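PDB 1X0U: hypothetical methylmalonyl-CoA decarboxylase alpha subunit from Sulfolobus tokodaii, which is a carboxyl transferase-type subunit of the ClpP/crotonase superfamily, built as a six-chain assembly, whose function has not been established. Local coordinates for residues K37-A42 with D237-A242; Y196-T201 with V223-K228; Q32-K37 with I132-G137. All coordinates share one frame; numbering follows the deposited sequence.

In the fold
Contacts 1 and 3 lie side by side, their centres about 9 Å apart, where helix 28-35 and the loop after it meet the end of strand 129-133 and the start of helix 239-252. They share Lys37, and their segments alternate along the sequence. A salt bridge ties them together: Lys39 NZ of contact 1 stands 2.7 Å from Asp134 OD1 of contact 3. Contact 2, centred about 17 Å from each of the others, falls within the chain loop that contact 1 closes. It joins contact 1 through Tyr196 OH, 2.6 Å from Glu239 OE2, but stays about 6 Å from contact 3 at the nearest atoms.

Contact 1: residues K37-A42 with D237-A242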
loop_
_atom_site.group_PDB
_atom_site.type_symbol
_atom_site.label_atom_id
_atom_site.label_comp_id
_atom_site.label_asym_id
_atom_site.label_seq_id
_atom_site.Cartn_x
_atom_site.Cartn_y
_atom_site.Cartn_z
ATOM N N LYS A 37 -43.431 -1.473 34.869
ATOM C CA LYS A 37 -43.782 -1.911 33.516
ATOM C C LYS A 37 -43.095 -3.239 33.215
ATOM O O LYS A 37 -43.425 -3.914 32.242
ATOM C CB LYS A 37 -43.322 -0.882 32.477
ATOM C CG LYS A 37 -44.068 0.448 32.491
ATOM C CD LYS A 37 -43.434 1.426 31.491
ATOM C CE LYS A 37 -44.230 2.718 31.366
ATOM N NZ LYS A 37 -43.557 3.694 30.460
ATOM N N GLY A 38 -42.135 -3.607 34.055
ATOM C CA GLY A 38 -41.406 -4.840 33.843
ATOM C C GLY A 38 -40.045 -4.553 33.225
ATOM O O GLY A 38 -39.344 -5.465 32.790
ATOM N N LYS A 39 -39.658 -3.281 33.199
ATOM C CA LYS A 39 -38.373 -2.895 32.611
ATOM C C LYS A 39 -37.310 -2.583 33.655
ATOM O O LYS A 39 -37.628 -2.234 34.792
ATOM C CB LYS A 39 -38.553 -1.659 31.737
ATOM C CG LYS A 39 -39.700 -1.739 30.764
ATOM C CD LYS A 39 -39.940 -0.375 30.136
ATOM C CE LYS A 39 -38.767 0.053 29.259
ATOM N NZ LYS A 39 -38.919 1.476 28.855
ATOM N N LEU A 40 -36.046 -2.701 33.259
ATOM C CA LEU A 40 -34.930 -2.382 34.147
ATOM C C LEU A 40 -34.450 -0.984 33.763
ATOM O O LEU A 40 -34.822 -0.483 32.704
ATOM C CB LEU A 40 -33.788 -3.393 33.979
ATOM C CG LEU A 40 -34.060 -4.826 34.456
ATOM C CD1 LEU A 40 -32.801 -5.665 34.267
ATOM C CD2 LEU A 40 -34.478 -4.826 35.916
ATOM N N THR A 41 -33.652 -0.342 34.620
ATOM C CA THR A 41 -33.146 0.996 34.318
ATOM C C THR A 41 -31.908 0.855 33.444
ATOM O O THR A 41 -31.312 -0.227 33.353
ATOM C CB THR A 41 -32.715 1.767 35.573
ATOM O OG1 THR A 41 -31.600 1.096 36.159
ATOM C CG2 THR A 41 -33.840 1.848 36.590
ATOM N N ALA A 42 -31.518 1.958 32.818
ATOM C CA ALA A 42 -30.360 1.976 31.942
ATOM C C ALA A 42 -29.136 1.418 32.648
ATOM O O ALA A 42 -28.429 0.575 32.095
ATOM C CB ALA A 42 -30.082 3.406 31.463
ATOM N N ASP A 237 -38.065 -12.924 25.700
ATOM C CA ASP A 237 -39.090 -12.639 26.698
ATOM C C ASP A 237 -38.723 -11.601 27.742
ATOM O O ASP A 237 -39.604 -10.934 28.287
ATOM C CB ASP A 237 -39.475 -13.928 27.413
ATOM C CG ASP A 237 -40.137 -14.915 26.492
ATOM O OD1 ASP A 237 -39.962 -16.134 26.704
ATOM O OD2 ASP A 237 -40.841 -14.469 25.563
ATOM N N SER A 238 -37.437 -11.462 28.041
ATOM C CA SER A 238 -37.050 -10.495 29.048
ATOM C C SER A 238 -35.744 -9.774 28.759
ATOM O O SER A 238 -35.007 -10.109 27.832
ATOM C CB SER A 238 -36.949 -11.177 30.406
ATOM O OG SER A 238 -35.767 -11.945 30.474
ATOM N N GLU A 239 -35.465 -8.771 29.578
ATOM C CA GLU A 239 -34.260 -7.992 29.444
ATOM C C GLU A 239 -33.050 -8.787 29.901
ATOM O O GLU A 239 -31.971 -8.674 29.306
ATOM C CB GLU A 239 -34.419 -6.689 30.225
ATOM C CG GLU A 239 -35.306 -5.711 29.480
ATOM C CD GLU A 239 -35.610 -4.459 30.264
ATOM O OE1 GLU A 239 -34.800 -4.090 31.138
ATOM O OE2 GLU A 239 -36.655 -3.839 29.986
ATOM N N GLN A 240 -33.222 -9.599 30.944
ATOM C CA GLN A 240 -32.126 -10.429 31.419
ATOM C C GLN A 240 -31.749 -11.378 30.287
ATOM O O GLN A 240 -30.568 -11.635 30.049
ATOM C CB GLN A 240 -32.533 -11.248 32.645
ATOM C CG GLN A 240 -31.419 -12.168 33.161
ATOM C CD GLN A 240 -30.236 -11.407 33.754
ATOM O OE1 GLN A 240 -29.073 -11.681 33.433
ATOM N NE2 GLN A 240 -30.528 -10.451 34.633
ATOM N N GLU A 241 -32.762 -11.908 29.596
ATOM C CA GLU A 241 -32.518 -12.816 28.477
ATOM C C GLU A 241 -31.858 -12.064 27.316
ATOM O O GLU A 241 -30.970 -12.588 26.650
ATOM C CB GLU A 241 -33.829 -13.481 28.023
ATOM C CG GLU A 241 -34.300 -14.636 28.936
ATOM C CD GLU A 241 -35.651 -15.249 28.532
ATOM O OE1 GLU A 241 -36.054 -16.250 29.163
ATOM O OE2 GLU A 241 -36.314 -14.741 27.600
ATOM N N ALA A 242 -32.284 -10.830 27.081
ATOM C CA ALA A 242 -31.700 -10.024 26.018
ATOM C C ALA A 242 -30.202 -9.861 26.253
ATOM O O ALA A 242 -29.410 -10.037 25.330
ATOM C CB ALA A 242 -32.367 -8.650 25.965
HETATM O O HOH W 1 -37.413 -7.940 31.726
#
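The loop 37-42 passes the first turn of helix 239-252 with the backbones nearest at Lys39 and Glu239, whose CA atoms are 7.3 Å apart, and the Glu239 side chain spans that gap. Its chain runs extended beyond CG and delivers the carboxylate to the loop backbone. Leu40 N donates to Glu239 OE1 at 2.8 Å with an N-H...O angle of 149°, arriving on the syn side but 28° out of the carboxylate plane. The same oxygen is 3.1 Å from Leu40 CB, and the leucine's CG and CD1 also lie nearest to it, the two side chains running antiparallel. The other oxygen, Glu239 OE2, lies beside Lys39 CA and CB, 3.3 Å from Lys39 CA, and is hydrogen-bonded to Tyr196 OH. Arg45 from helix 42-49 forms a salt bridge with Glu239 OE1, which therefore takes both a backbone N-H and a guanidinium; these partners should favour a charged carboxylate. Lys39 turns elsewhere: bent at chi3 (66°), it carries NZ to Asp134 and Gln34, leaving 5.9 Å between Lys39 NZ and Glu239 OE2. A water provides a second bridge, accepting from Glu239 N at 3.0 Å and donating weakly to Gly38 O. At the start of the helix Ser238 is the N-cap, its OG accepting from Glu241 N at 3.1 Å. Helix 28-35 is closed by a Schellman motif in which Gly38 adopts positive phi, and Thr41 N-caps helix 42-49. The arrangement is thus a loop between two helices, with a Schellman motif at its start and an N-cap at its end, held by a buried glutamate from the first turn of a third helix, which follows strand 234-236, outermost in the seven-stranded sheet within this chain.

Contact 2: residues Y196-T201 with V223-K228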
loop_
_atom_site.group_PDB
_atom_site.type_symbol
_atom_site.label_atom_id
_atom_site.label_comp_id
_atom_site.label_asym_id
_atom_site.label_seq_id
_atom_site.Cartn_x
_atom_site.Cartn_y
_atom_site.Cartn_z
ATOM N N TYR A 196 -42.370 -2.583 24.510
ATOM C CA TYR A 196 -41.361 -2.597 23.460
ATOM C C TYR A 196 -41.959 -2.631 22.067
ATOM O O TYR A 196 -42.813 -3.453 21.767
ATOM C CB TYR A 196 -40.434 -3.800 23.626
ATOM C CG TYR A 196 -40.032 -4.065 25.049
ATOM C CD1 TYR A 196 -40.750 -4.958 25.845
ATOM C CD2 TYR A 196 -38.934 -3.416 25.611
ATOM C CE1 TYR A 196 -40.375 -5.201 27.170
ATOM C CE2 TYR A 196 -38.560 -3.649 26.926
ATOM C CZ TYR A 196 -39.277 -4.542 27.701
ATOM O OH TYR A 196 -38.869 -4.798 28.991
ATOM N N TYR A 197 -41.501 -1.729 21.215
ATOM C CA TYR A 197 -41.968 -1.682 19.847
ATOM C C TYR A 197 -41.121 -0.719 19.055
ATOM O O TYR A 197 -40.283 -0.015 19.608
ATOM C CB TYR A 197 -43.436 -1.255 19.796
ATOM C CG TYR A 197 -43.756 0.068 20.465
ATOM C CD1 TYR A 197 -43.456 1.279 19.845
ATOM C CD2 TYR A 197 -44.435 0.105 21.695
ATOM C CE1 TYR A 197 -43.832 2.501 20.420
ATOM C CE2 TYR A 197 -44.813 1.318 22.280
ATOM C CZ TYR A 197 -44.510 2.512 21.633
ATOM O OH TYR A 197 -44.892 3.713 22.188
ATOM N N MET A 198 -41.303 -0.723 17.748
ATOM C CA MET A 198 -40.584 0.216 16.914
ATOM C C MET A 198 -41.250 0.369 15.566
ATOM O O MET A 198 -41.702 -0.602 14.959
ATOM C CB MET A 198 -39.085 -0.149 16.789
ATOM C CG MET A 198 -38.677 -1.440 16.111
ATOM S SD MET A 198 -36.844 -1.641 16.229
ATOM C CE MET A 198 -36.688 -3.113 17.055
ATOM N N PHE A 199 -41.370 1.619 15.140
ATOM C CA PHE A 199 -41.978 1.948 13.862
ATOM C C PHE A 199 -41.496 3.321 13.417
ATOM O O PHE A 199 -41.138 4.150 14.247
ATOM C CB PHE A 199 -43.514 1.909 13.952
ATOM C CG PHE A 199 -44.083 2.507 15.213
ATOM C CD1 PHE A 199 -44.725 1.699 16.147
ATOM C CD2 PHE A 199 -44.008 3.874 15.457
ATOM C CE1 PHE A 199 -45.289 2.243 17.306
ATOM C CE2 PHE A 199 -44.567 4.428 16.610
ATOM C CZ PHE A 199 -45.210 3.610 17.538
ATOM N N VAL A 200 -41.452 3.548 12.108
ATOM C CA VAL A 200 -40.996 4.829 11.569
ATOM C C VAL A 200 -42.023 5.920 11.861
ATOM O O VAL A 200 -41.678 6.997 12.350
ATOM C CB VAL A 200 -40.764 4.741 10.040
ATOM C CG1 VAL A 200 -40.346 6.096 9.493
ATOM C CG2 VAL A 200 -39.691 3.696 9.741
ATOM N N THR A 201 -43.284 5.616 11.564
ATOM C CA THR A 201 -44.386 6.540 11.781
ATOM C C THR A 201 -45.371 5.954 12.789
ATOM O O THR A 201 -45.820 4.819 12.644
ATOM C CB THR A 201 -45.146 6.812 10.476
ATOM O OG1 THR A 201 -44.224 7.224 9.461
ATOM C CG2 THR A 201 -46.184 7.900 10.687
ATOM N N VAL A 223 -43.134 -9.059 17.922
ATOM C CA VAL A 223 -43.610 -10.131 17.067
ATOM C C VAL A 223 -43.679 -9.743 15.583
ATOM O O VAL A 223 -43.228 -10.508 14.728
ATOM C CB VAL A 223 -44.978 -10.653 17.553
ATOM C CG1 VAL A 223 -45.486 -11.712 16.611
ATOM C CG2 VAL A 223 -44.841 -11.231 18.948
ATOM N N VAL A 224 -44.212 -8.564 15.267
ATOM C CA VAL A 224 -44.289 -8.170 13.865
ATOM C C VAL A 224 -42.911 -8.119 13.208
ATOM O O VAL A 224 -42.752 -8.558 12.074
ATOM C CB VAL A 224 -44.953 -6.783 13.657
ATOM C CG1 VAL A 224 -46.328 -6.737 14.316
ATOM C CG2 VAL A 224 -44.063 -5.700 14.190
ATOM N N HIS A 225 -41.914 -7.603 13.925
ATOM C CA HIS A 225 -40.575 -7.477 13.366
ATOM C C HIS A 225 -39.741 -8.761 13.350
ATOM O O HIS A 225 -38.888 -8.935 12.480
ATOM C CB HIS A 225 -39.805 -6.368 14.085
ATOM C CG HIS A 225 -40.430 -5.014 13.948
ATOM N ND1 HIS A 225 -40.842 -4.504 12.734
ATOM C CD2 HIS A 225 -40.712 -4.064 14.869
ATOM C CE1 HIS A 225 -41.356 -3.300 12.916
ATOM N NE2 HIS A 225 -41.288 -3.010 14.203
ATOM N N ALA A 226 -39.974 -9.662 14.297
ATOM C CA ALA A 226 -39.218 -10.902 14.313
ATOM C C ALA A 226 -39.881 -11.976 13.461
ATOM O O ALA A 226 -39.257 -12.990 13.159
ATOM C CB ALA A 226 -39.048 -11.405 15.747
ATOM N N THR A 227 -41.130 -11.759 13.053
ATOM C CA THR A 227 -41.821 -12.773 12.255
ATOM C C THR A 227 -42.368 -12.327 10.904
ATOM O O THR A 227 -42.746 -13.169 10.091
ATOM C CB THR A 227 -43.001 -13.415 13.039
ATOM O OG1 THR A 227 -44.100 -12.497 13.095
ATOM C CG2 THR A 227 -42.568 -13.784 14.463
ATOM N N LYS A 228 -42.424 -11.024 10.653
ATOM C CA LYS A 228 -42.946 -10.552 9.379
ATOM C C LYS A 228 -42.012 -9.617 8.614
ATOM O O LYS A 228 -41.674 -9.881 7.460
ATOM C CB LYS A 228 -44.300 -9.872 9.597
ATOM C CG LYS A 228 -45.364 -10.804 10.181
ATOM C CD LYS A 228 -46.649 -10.065 10.547
ATOM C CE LYS A 228 -47.773 -11.052 10.878
ATOM N NZ LYS A 228 -47.397 -12.045 11.937
#
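His225, on helix 222-229, points its imidazole at the short strand 197-199 and donates from NE2 to Met198 O. The bond is short, 2.6 Å between His225 NE2 and Met198 O, and fairly straight at 159°; the oxygen lies at the ring edge, close to the ring plane, while the donor is tilted 23° from the carbonyl plane. The tight part of the contact is confined to this pair. Met198 CG packs 3.5 Å from His225 CD2, placed there by a first torsion (chi1 64°) that tucks CG over the backbone. The sulfur is more distant: Met198 SD lies 5.3 Å from the imidazole centroid in an oblique sulfur-aromatic approach. Val224 CG2 sits over the centre of one ring face, 3.6 Å above its plane. Beyond this pair the segments diverge: Val200 and Thr201 face the second subunit, where Val200 N bonds to Glu379 of that chain, though the same subunit also reaches His225 through its Ile384. Val223 and Lys228 are exposed and take no part in the packing. Thr227 OG1 turns back to Val223 O at 2.7 Å, joining Thr227 N on that carbonyl from the opposite face. Since Ser229 OG bonds to His225 ND1, bonds at both ring nitrogens fix the imidazole's rotation; NE2 carries a proton, so in a neutral ring ND1 would accept from Ser229.

Contact 3: residues Q32-K37 with I132-G137; sequences QFQHSK and INDSGG
Gln34 and Asp134 approach each other head on across the gap, the amide of one directed at the carboxylate of the other. Gln34 NE2 donates to Asp134 OD2 at 2.9 Å with an angle of 147°, entering on the syn side 23° out of the carboxylate plane. The two flat groups are nearly parallel, 14° apart. Gln34 reaches across through a chain bent at chi2, which swings the amide off helix 28-35 toward the end of strand 129-133. Two cations flank the aspartate: Lys39 bridges Asp134 OD1 and Gln34 OE1, whereas Arg45 forms a salt bridge with Asp134 OD2. Together with the amide N-H they engage both carboxylate oxygens. Gln34 NE2 also donates to Leu40 O. Farther out, Gln98 OE1 accepts from Asp134 N, and Ser135 OG takes Gly137 N at 3.1 Å in an ST turn, helping to shape the loop beyond the strand. The result is a buried polar network at the C-terminal end of a parallel strand in the crotonase-like sheet, joining the N-terminal helical region to the strand-end loop.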
loop_
_atom_site.group_PDB
_atom_site.type_symbol
_atom_site.label_atom_id
_atom_site.label_comp_id
_atom_site.label_asym_id
_atom_site.label_seq_id
_atom_site.Cartn_x
_atom_site.Cartn_y
_atom_site.Cartn_z
ATOM N N GLN A 32 -39.174 3.729 39.539
ATOM C CA GLN A 32 -40.148 2.771 40.069
ATOM C C GLN A 32 -41.207 2.562 38.993
ATOM O O GLN A 32 -41.737 1.472 38.819
ATOM C CB GLN A 32 -40.815 3.307 41.338
ATOM C CG GLN A 32 -41.652 2.260 42.045
ATOM C CD GLN A 32 -42.574 2.838 43.101
ATOM O OE1 GLN A 32 -43.418 3.693 42.808
ATOM N NE2 GLN A 32 -42.426 2.366 44.337
ATOM N N PHE A 33 -41.500 3.632 38.268
ATOM C CA PHE A 33 -42.468 3.590 37.189
ATOM C C PHE A 33 -41.948 2.697 36.048
ATOM O O PHE A 33 -42.716 1.958 35.416
ATOM C CB PHE A 33 -42.712 5.010 36.688
ATOM C CG PHE A 33 -43.600 5.080 35.498
ATOM C CD1 PHE A 33 -44.899 4.591 35.558
ATOM C CD2 PHE A 33 -43.144 5.635 34.308
ATOM C CE1 PHE A 33 -45.732 4.662 34.456
ATOM C CE2 PHE A 33 -43.974 5.712 33.195
ATOM C CZ PHE A 33 -45.274 5.221 33.270
ATOM N N GLN A 34 -40.643 2.782 35.790
ATOM C CA GLN A 34 -40.006 1.974 34.761
ATOM C C GLN A 34 -40.140 0.522 35.207
ATOM O O GLN A 34 -40.533 -0.354 34.442
ATOM C CB GLN A 34 -38.521 2.337 34.645
ATOM C CG GLN A 34 -37.751 1.435 33.688
ATOM C CD GLN A 34 -37.706 1.961 32.268
ATOM O OE1 GLN A 34 -38.694 2.479 31.743
ATOM N NE2 GLN A 34 -36.549 1.822 31.636
ATOM N N HIS A 35 -39.813 0.289 36.469
ATOM C CA HIS A 35 -39.894 -1.033 37.063
ATOM C C HIS A 35 -41.301 -1.618 37.045
ATOM O O HIS A 35 -41.472 -2.814 36.837
ATOM C CB HIS A 35 -39.377 -0.976 38.502
ATOM C CG HIS A 35 -37.886 -0.908 38.600
ATOM N ND1 HIS A 35 -37.230 -0.486 39.737
ATOM C CD2 HIS A 35 -36.919 -1.236 37.709
ATOM C CE1 HIS A 35 -35.925 -0.557 39.543
ATOM N NE2 HIS A 35 -35.709 -1.008 38.320
ATOM N N SER A 36 -42.310 -0.777 37.250
ATOM C CA SER A 36 -43.687 -1.260 37.282
ATOM C C SER A 36 -44.191 -1.756 35.924
ATOM O O SER A 36 -45.241 -2.390 35.838
ATOM C CB SER A 36 -44.616 -0.172 37.834
ATOM O OG SER A 36 -44.639 0.968 36.987
ATOM N N LYS A 37 -43.431 -1.473 34.869
ATOM C CA LYS A 37 -43.782 -1.911 33.516
ATOM C C LYS A 37 -43.095 -3.239 33.215
ATOM O O LYS A 37 -43.425 -3.914 32.242
ATOM C CB LYS A 37 -43.322 -0.882 32.477
ATOM C CG LYS A 37 -44.068 0.448 32.491
ATOM C CD LYS A 37 -43.434 1.426 31.491
ATOM C CE LYS A 37 -44.230 2.718 31.366
ATOM N NZ LYS A 37 -43.557 3.694 30.460
ATOM N N ILE A 132 -28.095 -0.375 24.071
ATOM C CA ILE A 132 -29.301 -0.766 24.783
ATOM C C ILE A 132 -30.289 0.396 24.647
ATOM O O ILE A 132 -30.279 1.360 25.429
ATOM C CB ILE A 132 -28.990 -1.050 26.265
ATOM C CG1 ILE A 132 -27.746 -1.942 26.372
ATOM C CG2 ILE A 132 -30.173 -1.761 26.916
ATOM C CD1 ILE A 132 -27.319 -2.238 27.793
ATOM N N ASN A 133 -31.140 0.297 23.629
ATOM C CA ASN A 133 -32.127 1.326 23.324
ATOM C C ASN A 133 -33.353 1.361 24.233
ATOM O O ASN A 133 -33.856 0.326 24.652
ATOM C CB ASN A 133 -32.572 1.175 21.868
ATOM C CG ASN A 133 -31.518 1.659 20.885
ATOM O OD1 ASN A 133 -30.358 1.217 20.917
ATOM N ND2 ASN A 133 -31.914 2.576 20.006
ATOM N N ASP A 134 -33.823 2.572 24.521
ATOM C CA ASP A 134 -35.001 2.805 25.359
ATOM C C ASP A 134 -35.304 4.289 25.191
ATOM O O ASP A 134 -35.187 5.083 26.131
ATOM C CB ASP A 134 -34.703 2.494 26.828
ATOM C CG ASP A 134 -35.964 2.231 27.635
ATOM O OD1 ASP A 134 -37.072 2.523 27.119
ATOM O OD2 ASP A 134 -35.849 1.736 28.785
ATOM N N SER A 135 -35.681 4.653 23.972
ATOM C CA SER A 135 -35.962 6.034 23.624
ATOM C C SER A 135 -37.262 6.180 22.862
ATOM O O SER A 135 -37.531 5.411 21.949
ATOM C CB SER A 135 -34.818 6.585 22.766
ATOM O OG SER A 135 -35.102 7.892 22.284
ATOM N N GLY A 136 -38.060 7.180 23.232
ATOM C CA GLY A 136 -39.311 7.411 22.538
ATOM C C GLY A 136 -39.035 7.997 21.165
ATOM O O GLY A 136 -39.868 7.914 20.259
ATOM N N GLY A 137 -37.856 8.593 21.001
ATOM C CA GLY A 137 -37.510 9.171 19.715
ATOM C C GLY A 137 -36.745 10.475 19.802
ATOM O O GLY A 137 -36.047 10.734 20.781
#